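Local atomic coordinates of sugar-phosphate aldolase (Thermotoga maritima, PDB entry 1PVT), a protein that belongs to the class II aldolase and adducin group of proteins, with an AraD-like domain. Residues A[16-22]-A[207-211]. Sequence-based numbering, arbitrary orientation.
Sequences WLAIKGL and YDRVE
Tyr-207, on a turn of helix 203-224, forms the apolar centre. Its t rotamer (chi1 178°) carries the ring across to 16-22, where it meets three residues: its CZ lies 3.7 Å from Trp-16 CB, its CE1 3.7 Å from Leu-22 CD1, and the Leu-17 methyl CD1 sits at its edge, near the ring plane. One turn on, Val-210 CG1 reaches Leu-22 CD2 at 4.4 Å. The CA atoms are closest at Leu-17 and Tyr-207 (7.9 Å) and at Leu-22 and Glu-211 (8.0 Å), so 16-22 advances alongside 207-211 as it leaves its helix. Helix 2-19 ends here: Lys-20 N still donates a hydrogen bond to Trp-16 O (3.0 Å), but Lys-20 departs from helical phi/psi (-94/10) and Gly-21 takes positive phi (69/4), turning the chain so that Leu-22 points back at the partner helix. The Tyr-207 hydroxyl OH ends 3.4 Å from Lys-20 CD. Outermost, the Lys-20 side chain (m, t, p, t) passes this hydroxyl and ends in a salt bridge, NZ to Glu-211 OE1 at 2.6 Å. Leu-22 O accepts a hydrogen bond from Thr-126 OG1, tying the turn to strand 122-126. The C-terminal end of helix 2-19 thus packs against helix 203-224, joining the first helix of the AraD-like alpha/beta domain to the last.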
loop_
_atom_site.group_PDB
_atom_site.type_symbol
_atom_site.label_atom_id
_atom_site.label_comp_id
_atom_site.label_asym_id
_atom_site.label_seq_id
_atom_site.Cartn_x
_atom_site.Cartn_y
_atom_site.Cartn_z
ATOM N N TRP A 16 -5.483 5.425 12.305
ATOM C CA TRP A 16 -6.338 6.286 11.517
ATOM C C TRP A 16 -7.100 5.554 10.439
ATOM O O TRP A 16 -8.233 5.896 10.111
ATOM C CB TRP A 16 -5.510 7.413 10.932
ATOM C CG TRP A 16 -5.305 8.427 11.975
ATOM C CD1 TRP A 16 -4.231 8.557 12.812
ATOM C CD2 TRP A 16 -6.291 9.350 12.435
ATOM N NE1 TRP A 16 -4.494 9.502 13.778
ATOM C CE2 TRP A 16 -5.754 10.005 13.569
ATOM C CE3 TRP A 16 -7.587 9.686 11.997
ATOM C CZ2 TRP A 16 -6.468 10.977 14.277
ATOM C CZ3 TRP A 16 -8.294 10.647 12.696
ATOM C CH2 TRP A 16 -7.732 11.285 13.827
ATOM N N LEU A 17 -6.463 4.531 9.898
ATOM C CA LEU A 17 -7.048 3.692 8.862
ATOM C C LEU A 17 -8.315 3.006 9.417
ATOM O O LEU A 17 -9.370 2.990 8.769
ATOM C CB LEU A 17 -6.005 2.639 8.455
ATOM C CG LEU A 17 -5.567 2.396 7.010
ATOM C CD1 LEU A 17 -5.750 3.631 6.178
ATOM C CD2 LEU A 17 -4.106 1.973 7.007
ATOM N N ALA A 18 -8.195 2.449 10.624
ATOM C CA ALA A 18 -9.294 1.749 11.283
ATOM C C ALA A 18 -10.387 2.688 11.775
ATOM O O ALA A 18 -11.569 2.456 11.544
ATOM C CB ALA A 18 -8.757 0.928 12.447
ATOM N N ILE A 19 -9.984 3.754 12.449
ATOM C CA ILE A 19 -10.936 4.712 12.991
ATOM C C ILE A 19 -11.760 5.394 11.917
ATOM O O ILE A 19 -12.909 5.719 12.152
ATOM C CB ILE A 19 -10.225 5.801 13.817
ATOM C CG1 ILE A 19 -11.174 6.361 14.861
ATOM C CG2 ILE A 19 -9.757 6.930 12.916
ATOM C CD1 ILE A 19 -11.393 5.452 16.024
ATOM N N LYS A 20 -11.183 5.629 10.743
ATOM C CA LYS A 20 -11.940 6.288 9.693
ATOM C C LYS A 20 -12.584 5.270 8.780
ATOM O O LYS A 20 -13.129 5.612 7.734
ATOM C CB LYS A 20 -11.054 7.251 8.915
ATOM C CG LYS A 20 -10.572 8.373 9.799
ATOM C CD LYS A 20 -9.818 9.439 9.042
ATOM C CE LYS A 20 -10.725 10.189 8.095
ATOM N NZ LYS A 20 -10.001 11.270 7.375
ATOM N N GLY A 21 -12.523 4.011 9.192
ATOM C CA GLY A 21 -13.147 2.955 8.420
ATOM C C GLY A 21 -12.505 2.641 7.089
ATOM O O GLY A 21 -13.003 1.805 6.324
ATOM N N LEU A 22 -11.398 3.302 6.795
ATOM C CA LEU A 22 -10.698 3.058 5.547
ATOM C C LEU A 22 -10.275 1.586 5.412
ATOM O O LEU A 22 -10.147 1.064 4.307
ATOM C CB LEU A 22 -9.493 3.983 5.475
ATOM C CG LEU A 22 -9.930 5.441 5.325
ATOM C CD1 LEU A 22 -8.764 6.419 5.535
ATOM C CD2 LEU A 22 -10.519 5.589 3.944
ATOM N N TYR A 207 -0.646 7.296 3.397
ATOM C CA TYR A 207 -1.964 7.399 4.016
ATOM C C TYR A 207 -2.699 8.648 3.545
ATOM O O TYR A 207 -3.902 8.616 3.292
ATOM C CB TYR A 207 -1.852 7.455 5.535
ATOM C CG TYR A 207 -3.196 7.620 6.207
ATOM C CD1 TYR A 207 -4.099 6.571 6.266
ATOM C CD2 TYR A 207 -3.589 8.840 6.732
ATOM C CE1 TYR A 207 -5.349 6.734 6.822
ATOM C CE2 TYR A 207 -4.843 9.008 7.288
ATOM C CZ TYR A 207 -5.713 7.949 7.327
ATOM O OH TYR A 207 -6.961 8.109 7.860
ATOM N N ASP A 208 -1.976 9.754 3.450
ATOM C CA ASP A 208 -2.565 11.008 3.000
ATOM C C ASP A 208 -3.187 10.905 1.609
ATOM O O ASP A 208 -4.178 11.569 1.312
ATOM C CB ASP A 208 -1.506 12.111 2.992
ATOM C CG ASP A 208 -1.450 12.864 4.294
ATOM O OD1 ASP A 208 -1.756 12.250 5.335
ATOM O OD2 ASP A 208 -1.092 14.060 4.276
ATOM N N ARG A 209 -2.607 10.086 0.745
ATOM C CA ARG A 209 -3.151 9.950 -0.595
ATOM C C ARG A 209 -4.391 9.060 -0.602
ATOM O O ARG A 209 -5.273 9.231 -1.435
ATOM C CB ARG A 209 -2.088 9.406 -1.538
ATOM C CG ARG A 209 -0.841 10.275 -1.646
ATOM C CD ARG A 209 0.081 9.663 -2.688
ATOM N NE ARG A 209 1.507 9.848 -2.431
ATOM C CZ ARG A 209 2.220 10.877 -2.861
ATOM N NH1 ARG A 209 1.645 11.833 -3.575
ATOM N NH2 ARG A 209 3.515 10.926 -2.598
ATOM N N VAL A 210 -4.457 8.103 0.318
ATOM C CA VAL A 210 -5.626 7.245 0.406
ATOM C C VAL A 210 -6.780 8.162 0.771
ATOM O O VAL A 210 -7.767 8.250 0.047
ATOM C CB VAL A 210 -5.473 6.205 1.501
ATOM C CG1 VAL A 210 -6.773 5.473 1.691
ATOM C CG2 VAL A 210 -4.386 5.240 1.133
ATOM N N GLU A 211 -6.640 8.857 1.898
ATOM C CA GLU A 211 -7.662 9.790 2.369
ATOM C C GLU A 211 -8.190 10.631 1.225
ATOM O O GLU A 211 -9.380 10.605 0.912
ATOM C CB GLU A 211 -7.084 10.722 3.422
ATOM C CG GLU A 211 -7.318 10.280 4.822
ATOM C CD GLU A 211 -7.001 11.378 5.805
ATOM O OE1 GLU A 211 -7.381 11.246 6.988
ATOM O OE2 GLU A 211 -6.366 12.377 5.395
#